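E2A dna-binding protein (Human adenovirus 5, PDB 2WB0) binds single-stranded DNA and takes part in the elongation phase of viral strand-displacement replication, unwinding the template without ATP through its capacity to form multimers. Local coordinates at residues A[215-227]-A[292-304]. Residues are numbered along the deposited sequence; the frame is centred on the assembly and turned at random.
With ZN (zinc ion), chain C.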
ATOM      1  N   GLY A 215      -0.112  15.695  -4.072  1.00 19.36           N
ATOM      2  CA  GLY A 215       1.206  15.109  -4.340  1.00 18.62           C
ATOM      3  C   GLY A 215       1.580  13.953  -3.400  1.00 16.23           C
ATOM      4  O   GLY A 215       2.655  13.433  -3.501  1.00 17.09           O
ATOM      5  N   HIS A 216       0.752  13.621  -2.429  1.00 17.23           N
ATOM      6  CA  HIS A 216       1.044  12.496  -1.510  1.00 16.48           C
ATOM      7  C   HIS A 216       0.451  11.175  -1.987  1.00 16.33           C
ATOM      8  O   HIS A 216      -0.689  11.137  -2.437  1.00 16.65           O
ATOM      9  CB  HIS A 216       0.481  12.822  -0.128  1.00 17.11           C
ATOM     10  CG  HIS A 216       1.304  13.831   0.630  1.00 20.33           C
ATOM     11  ND1 HIS A 216       1.146  15.193   0.470  1.00 23.94           N
ATOM     12  CD2 HIS A 216       2.276  13.666   1.558  1.00 17.71           C
ATOM     13  CE1 HIS A 216       2.027  15.827   1.232  1.00 23.75           C
ATOM     14  NE2 HIS A 216       2.734  14.920   1.890  1.00 25.06           N
ATOM     15  N   LEU A 217       1.180  10.064  -1.804  1.00 15.65           N
ATOM     16  CA  LEU A 217       0.576   8.778  -2.103  1.00 13.52           C
ATOM     17  C   LEU A 217       0.268   8.104  -0.747  1.00 14.55           C
ATOM     18  O   LEU A 217       1.164   7.906   0.080  1.00 13.48           O
ATOM     19  CB  LEU A 217       1.558   7.894  -2.926  1.00 14.99           C
ATOM     20  CG  LEU A 217       1.192   6.398  -3.084  1.00 15.86           C
ATOM     21  CD1 LEU A 217      -0.195   6.196  -3.846  1.00 11.74           C
ATOM     22  CD2 LEU A 217       2.358   5.562  -3.773  1.00 13.41           C
ATOM     23  N   LEU A 218      -0.979   7.696  -0.564  1.00 12.68           N
ATOM     24  CA  LEU A 218      -1.317   6.890   0.574  1.00 13.56           C
ATOM     25  C   LEU A 218      -0.877   5.488   0.227  1.00 12.57           C
ATOM     26  O   LEU A 218      -1.360   4.903  -0.765  1.00 12.78           O
ATOM     27  CB  LEU A 218      -2.825   6.849   0.680  1.00 13.40           C
ATOM     28  CG  LEU A 218      -3.593   6.314   1.866  1.00 16.09           C
ATOM     29  CD1 LEU A 218      -4.901   5.663   1.609  1.00 14.08           C
ATOM     30  CD2 LEU A 218      -2.940   5.994   3.231  1.00 11.15           C
ATOM     31  N   MET A 219       0.006   4.955   1.044  1.00 14.32           N
ATOM     32  CA  MET A 219       0.623   3.628   0.795  1.00 13.17           C
ATOM     33  C   MET A 219       0.683   2.823   2.056  1.00 13.46           C
ATOM     34  O   MET A 219       0.865   3.374   3.160  1.00 14.62           O
ATOM     35  CB  MET A 219       2.029   3.814   0.202  1.00 13.46           C
ATOM     36  CG  MET A 219       3.086   4.516   1.169  1.00 11.86           C
ATOM     37  SD  MET A 219       4.677   4.741   0.330  1.00 17.02           S
ATOM     38  CE  MET A 219       5.708   4.429   1.726  1.00 19.36           C
ATOM     39  N   PRO A 220       0.626   1.489   1.936  1.00 14.28           N
ATOM     40  CA  PRO A 220       0.815   0.693   3.139  1.00 13.50           C
ATOM     41  C   PRO A 220       2.294   0.517   3.494  1.00 13.89           C
ATOM     42  O   PRO A 220       3.127   0.369   2.580  1.00 13.47           O
ATOM     43  CB  PRO A 220       0.185  -0.668   2.763  1.00 13.16           C
ATOM     44  CG  PRO A 220       0.489  -0.756   1.231  1.00 15.37           C
ATOM     45  CD  PRO A 220       0.392   0.682   0.714  1.00 14.23           C
ATOM     46  N   LEU A 221       2.575   0.498   4.810  1.00 13.26           N
ATOM     47  CA  LEU A 221       3.872   0.163   5.364  1.00 13.93           C
ATOM     48  C   LEU A 221       3.898  -1.271   5.829  1.00 13.60           C
ATOM     49  O   LEU A 221       5.011  -1.827   6.040  1.00 12.97           O
ATOM     50  CB  LEU A 221       4.229   1.074   6.530  1.00 13.70           C
ATOM     51  CG  LEU A 221       4.548   2.506   6.174  1.00 14.33           C
ATOM     52  CD1 LEU A 221       5.075   3.095   7.461  1.00 17.58           C
ATOM     53  CD2 LEU A 221       5.594   2.609   5.095  1.00 17.40           C
ATOM     54  N   ARG A 222       2.706  -1.903   5.920  1.00 13.66           N
ATOM     55  CA  ARG A 222       2.660  -3.269   6.449  1.00 13.66           C
ATOM     56  C   ARG A 222       1.776  -4.161   5.644  1.00 14.88           C
ATOM     57  O   ARG A 222       0.659  -3.782   5.272  1.00 13.68           O
ATOM     58  CB  ARG A 222       2.091  -3.273   7.890  1.00 14.56           C
ATOM     59  CG  ARG A 222       2.793  -2.214   8.769  1.00 17.96           C
ATOM     60  CD  ARG A 222       2.422  -2.334  10.267  1.00 15.52           C
ATOM     61  NE  ARG A 222       1.003  -2.223  10.622  1.00 18.07           N
ATOM     62  CZ  ARG A 222       0.482  -1.280  11.405  1.00 18.58           C
ATOM     63  NH1 ARG A 222       1.206  -0.198  11.810  1.00 16.81           N
ATOM     64  NH2 ARG A 222      -0.832  -1.367  11.696  1.00 17.34           N
ATOM     65  N   CYS A 223       2.282  -5.344   5.353  1.00 15.03           N
ATOM     66  CA  CYS A 223       1.462  -6.382   4.761  1.00 14.81           C
ATOM     67  C   CYS A 223       1.164  -7.339   5.957  1.00 16.77           C
ATOM     68  O   CYS A 223       1.259  -6.924   7.088  1.00 18.10           O
ATOM     69  CB  CYS A 223       2.147  -7.060   3.590  1.00 16.12           C
ATOM     70  SG  CYS A 223       3.678  -7.930   4.078  1.00 14.23           S
ATOM     71  N   GLU A 224       0.781  -8.588   5.722  1.00 17.40           N
ATOM     72  CA  GLU A 224       0.533  -9.526   6.833  1.00 20.16           C
ATOM     73  C   GLU A 224       1.817  -9.870   7.526  1.00 18.81           C
ATOM     74  O   GLU A 224       1.840 -10.028   8.758  1.00 17.47           O
ATOM     75  CB  GLU A 224      -0.042 -10.825   6.264  1.00 21.64           C
ATOM     76  CG  GLU A 224      -1.380 -10.563   5.601  1.00 29.30           C
ATOM     77  CD  GLU A 224      -2.080 -11.848   5.038  1.00 41.94           C
ATOM     78  OE1 GLU A 224      -1.841 -12.976   5.590  1.00 44.13           O
ATOM     79  OE2 GLU A 224      -2.846 -11.694   4.025  1.00 44.61           O
ATOM     80  N   CYS A 225       2.918  -9.932   6.742  1.00 17.24           N
ATOM     81  CA  CYS A 225       4.189 -10.376   7.287  1.00 17.58           C
ATOM     82  C   CYS A 225       4.742  -9.499   8.404  1.00 18.91           C
ATOM     83  O   CYS A 225       5.373 -10.032   9.315  1.00 20.05           O
ATOM     84  CB  CYS A 225       5.263 -10.532   6.173  1.00 16.25           C
ATOM     85  SG  CYS A 225       4.687 -11.527   4.745  1.00 17.28           S
ATOM     86  N   ASN A 226       4.597  -8.167   8.307  1.00 16.89           N
ATOM     87  CA  ASN A 226       5.026  -7.303   9.384  1.00 18.53           C
ATOM     88  C   ASN A 226       3.877  -6.517   9.981  1.00 19.42           C
ATOM     89  O   ASN A 226       4.062  -5.353  10.358  1.00 17.38           O
ATOM     90  CB  ASN A 226       6.140  -6.326   8.911  1.00 17.53           C
ATOM     91  CG  ASN A 226       5.717  -5.502   7.684  1.00 17.51           C
ATOM     92  OD1 ASN A 226       4.705  -5.761   7.044  1.00 13.31           O
ATOM     93  ND2 ASN A 226       6.545  -4.552   7.334  1.00 16.24           N
ATOM     94  N   SER A 227       2.703  -7.100  10.021  1.00 20.88           N
ATOM     95  CA  SER A 227       1.567  -6.332  10.598  1.00 26.07           C
ATOM     96  C   SER A 227       1.769  -6.123  12.112  1.00 27.10           C
ATOM     97  O   SER A 227       1.279  -5.115  12.652  1.00 27.00           O
ATOM     98  CB  SER A 227       0.176  -6.930  10.320  1.00 26.15           C
ATOM     99  OG  SER A 227       0.210  -8.252  10.805  1.00 36.16           O
ATOM    100  N   PRO A 292       8.807 -15.286   5.152  1.00 27.01           N
ATOM    101  CA  PRO A 292       7.338 -15.169   5.041  1.00 25.70           C
ATOM    102  C   PRO A 292       6.932 -14.519   3.714  1.00 24.99           C
ATOM    103  O   PRO A 292       7.721 -13.756   3.133  1.00 22.53           O
ATOM    104  CB  PRO A 292       6.999 -14.227   6.183  1.00 26.53           C
ATOM    105  CG  PRO A 292       8.262 -13.262   6.241  1.00 26.83           C
ATOM    106  CD  PRO A 292       9.408 -14.195   5.966  1.00 25.80           C
ATOM    107  N   ASN A 293       5.722 -14.822   3.228  1.00 23.94           N
ATOM    108  CA  ASN A 293       5.121 -14.080   2.117  1.00 22.05           C
ATOM    109  C   ASN A 293       3.616 -14.175   2.293  1.00 21.19           C
ATOM    110  O   ASN A 293       3.146 -15.083   2.961  1.00 19.48           O
ATOM    111  CB  ASN A 293       5.520 -14.590   0.741  1.00 22.15           C
ATOM    112  CG  ASN A 293       4.945 -15.959   0.432  1.00 26.30           C
ATOM    113  OD1 ASN A 293       5.561 -16.982   0.732  1.00 30.08           O
ATOM    114  ND2 ASN A 293       3.783 -15.985  -0.185  1.00 25.93           N
ATOM    115  N   CYS A 294       2.868 -13.184   1.812  1.00 18.34           N
ATOM    116  CA  CYS A 294       1.449 -13.233   2.059  1.00 17.05           C
ATOM    117  C   CYS A 294       0.724 -12.813   0.780  1.00 17.94           C
ATOM    118  O   CYS A 294       1.388 -12.366  -0.146  1.00 17.51           O
ATOM    119  CB  CYS A 294       1.118 -12.382   3.233  1.00 17.03           C
ATOM    120  SG  CYS A 294       1.341 -10.585   2.876  1.00 16.58           S
ATOM    121  N   ASP A 295      -0.605 -12.883   0.766  1.00 16.10           N
ATOM    122  CA  ASP A 295      -1.366 -12.573  -0.441  1.00 18.23           C
ATOM    123  C   ASP A 295      -1.903 -11.092  -0.424  1.00 18.29           C
ATOM    124  O   ASP A 295      -2.817 -10.738  -1.191  1.00 19.22           O
ATOM    125  CB  ASP A 295      -2.525 -13.582  -0.573  1.00 19.43           C
ATOM    126  CG  ASP A 295      -3.522 -13.549   0.648  1.00 23.95           C
ATOM    127  OD1 ASP A 295      -3.516 -12.567   1.475  1.00 26.01           O
ATOM    128  OD2 ASP A 295      -4.360 -14.504   0.794  1.00 27.51           O
ATOM    129  N   PHE A 296      -1.332 -10.224   0.431  1.00 14.87           N
ATOM    130  CA  PHE A 296      -1.768  -8.830   0.443  1.00 14.02           C
ATOM    131  C   PHE A 296      -1.752  -8.233  -0.982  1.00 14.64           C
ATOM    132  O   PHE A 296      -0.735  -8.346  -1.704  1.00 15.19           O
ATOM    133  CB  PHE A 296      -0.815  -8.080   1.383  1.00 14.29           C
ATOM    134  CG  PHE A 296      -1.159  -6.597   1.612  1.00 14.78           C
ATOM    135  CD1 PHE A 296      -1.886  -6.199   2.741  1.00 12.19           C
ATOM    136  CD2 PHE A 296      -0.655  -5.618   0.754  1.00 17.97           C
ATOM    137  CE1 PHE A 296      -2.191  -4.804   2.952  1.00 15.51           C
ATOM    138  CE2 PHE A 296      -0.911  -4.176   0.964  1.00 17.30           C
ATOM    139  CZ  PHE A 296      -1.682  -3.774   2.033  1.00 14.20           C
ATOM    140  N   LYS A 297      -2.813  -7.549  -1.420  1.00 14.05           N
ATOM    141  CA  LYS A 297      -2.797  -6.965  -2.797  1.00 14.16           C
ATOM    142  C   LYS A 297      -3.882  -5.898  -2.899  1.00 12.70           C
ATOM    143  O   LYS A 297      -5.092  -6.177  -2.742  1.00 13.16           O
ATOM    144  CB  LYS A 297      -2.976  -7.983  -3.926  1.00 15.23           C
ATOM    145  CG  LYS A 297      -2.799  -7.441  -5.382  1.00 15.56           C
ATOM    146  CD  LYS A 297      -3.397  -8.432  -6.421  1.00 17.75           C
ATOM    147  CE  LYS A 297      -2.728  -8.331  -7.819  1.00 30.26           C
ATOM    148  NZ  LYS A 297      -3.653  -8.596  -9.060  1.00 35.96           N
ATOM    149  N   ILE A 298      -3.440  -4.668  -3.098  1.00 13.04           N
ATOM    150  CA  ILE A 298      -4.398  -3.556  -3.210  1.00 11.66           C
ATOM    151  C   ILE A 298      -3.816  -2.462  -4.061  1.00 11.42           C
ATOM    152  O   ILE A 298      -2.645  -2.094  -3.879  1.00 11.40           O
ATOM    153  CB  ILE A 298      -4.850  -3.020  -1.830  1.00 10.68           C
ATOM    154  CG1 ILE A 298      -5.884  -1.881  -1.996  1.00  9.83           C
ATOM    155  CG2 ILE A 298      -3.574  -2.621  -0.939  1.00  8.58           C
ATOM    156  CD1 ILE A 298      -6.805  -1.775  -0.687  1.00 12.56           C
ATOM    157  N   SER A 299      -4.627  -1.897  -4.962  1.00 11.71           N
ATOM    158  CA  SER A 299      -4.136  -0.912  -5.914  1.00 11.66           C
ATOM    159  C   SER A 299      -4.311   0.415  -5.214  1.00 11.26           C
ATOM    160  O   SER A 299      -5.152   0.542  -4.294  1.00 12.66           O
ATOM    161  CB  SER A 299      -4.918  -0.930  -7.270  1.00 11.47           C
ATOM    162  OG  SER A 299      -6.329  -0.615  -7.012  1.00 11.14           O
ATOM    163  N   ALA A 300      -3.513   1.409  -5.593  1.00 12.21           N
ATOM    164  CA  ALA A 300      -3.612   2.723  -4.924  1.00 12.48           C
ATOM    165  C   ALA A 300      -5.006   3.415  -4.942  1.00 11.79           C
ATOM    166  O   ALA A 300      -5.433   3.962  -3.942  1.00 13.07           O
ATOM    167  CB  ALA A 300      -2.492   3.707  -5.450  1.00 10.40           C
ATOM    168  N   PRO A 301      -5.697   3.396  -6.050  1.00 13.84           N
ATOM    169  CA  PRO A 301      -7.056   3.974  -5.946  1.00 13.99           C
ATOM    170  C   PRO A 301      -7.994   3.226  -5.044  1.00 13.54           C
ATOM    171  O   PRO A 301      -8.809   3.902  -4.386  1.00 13.35           O
ATOM    172  CB  PRO A 301      -7.596   3.936  -7.373  1.00 13.91           C
ATOM    173  CG  PRO A 301      -6.299   3.720  -8.267  1.00 16.11           C
ATOM    174  CD  PRO A 301      -5.410   2.876  -7.407  1.00 12.67           C
ATOM    175  N   ASP A 302      -7.916   1.876  -4.993  1.00 11.99           N
ATOM    176  CA  ASP A 302      -8.793   1.092  -4.107  1.00 12.09           C
ATOM    177  C   ASP A 302      -8.370   1.353  -2.698  1.00 11.58           C
ATOM    178  O   ASP A 302      -9.229   1.368  -1.826  1.00 11.80           O
ATOM    179  CB  ASP A 302      -8.728  -0.428  -4.444  1.00 10.16           C
ATOM    180  CG  ASP A 302      -9.361  -0.717  -5.767  1.00 16.35           C
ATOM    181  OD1 ASP A 302     -10.079   0.207  -6.240  1.00 14.66           O
ATOM    182  OD2 ASP A 302      -9.104  -1.788  -6.350  1.00 13.71           O
ATOM    183  N   LEU A 303      -7.076   1.585  -2.457  1.00 10.99           N
ATOM    184  CA  LEU A 303      -6.629   1.897  -1.069  1.00 12.66           C
ATOM    185  C   LEU A 303      -7.218   3.238  -0.557  1.00 12.65           C
ATOM    186  O   LEU A 303      -7.679   3.359   0.598  1.00 12.75           O
ATOM    187  CB  LEU A 303      -5.097   1.955  -0.992  1.00 11.83           C
ATOM    188  CG  LEU A 303      -4.341   1.581   0.295  1.00 17.45           C
ATOM    189  CD1 LEU A 303      -2.890   2.106   0.321  1.00 13.62           C
ATOM    190  CD2 LEU A 303      -5.038   1.407   1.673  1.00 12.28           C
ATOM    191  N   LEU A 304      -7.204   4.253  -1.419  1.00 13.69           N
ATOM    192  CA  LEU A 304      -7.790   5.539  -1.054  1.00 13.61           C
ATOM    193  C   LEU A 304      -9.291   5.368  -0.868  1.00 14.71           C
ATOM    194  O   LEU A 304      -9.848   5.880   0.078  1.00 15.67           O
ATOM    195  CB  LEU A 304      -7.513   6.563  -2.148  1.00 13.98           C
ATOM    196  CG  LEU A 304      -7.471   8.060  -1.855  1.00 16.14           C
ATOM    197  CD1 LEU A 304      -7.768   9.048  -2.988  1.00 15.89           C
ATOM    198  CD2 LEU A 304      -7.527   8.581  -0.379  1.00 15.89           C
TER
HETATM  199 ZN    ZN C 602       3.586 -10.135   3.206  1.00 16.17          ZN
HETATM  200  O   HOH W   1      -3.516   5.597  -2.559  1.00 14.09           O
HETATM  201  O   HOH W   2      -1.397 -14.634   2.953  1.00 31.50           O
HETATM  202  O   HOH W   3       0.469 -15.452   5.009  1.00 35.99           O
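Cys223, Cys225 and Cys294 converge on one zinc ion, and Cys277 completes the four-cysteine site. Two ligands come from 215-227 and one from 292-304, so the metal ties the two segments together. Cys294 SG lies 2.3 Å from the zinc. The same sulfur accepts a weak hydrogen bond from Glu224 N at 3.5 Å, and a second weak one from Phe296 N. Cys294 SG lies between its own backbone N and carbonyl carbon, and from there it reaches the zinc.

Away from the zinc, toward strand 216-220, the contact is tightly packed. Cys223 CA sits over one face of the Phe296 ring, 4.3 Å from the centroid and offset toward the rim. With chi1 at -176°, CG of Phe296 is anti to the backbone N and the ring reaches Pro220. Pro220 CB lies 3.7 Å from Phe296 CZ. Pro220 CD then touches Leu303 CD1 at 3.6 Å, and Leu217 CD1 rests on Ala300 CB. Strand 216-220 runs nearly perpendicular to helix segment 300-304 (86°). Phe275 of strand 271-276 also packs on Leu217, Pro220 and Leu303. A water bridges Leu218 O and Ala300 O within this part.

The Glu224 side is exposed and wet. One water joins Glu224 OE1 to Asp295 N. Glu224 OE2 and Asp295 OD1 approach to 2.8 Å with carboxylate planes 76° apart, and Lys65 forms salt bridges with both. This lysine probably offsets their repulsion. The N-H donors to Cys294 would likewise temper the negative charge of a zinc-bound thiolate, as expected for a structural four-cysteine zinc site.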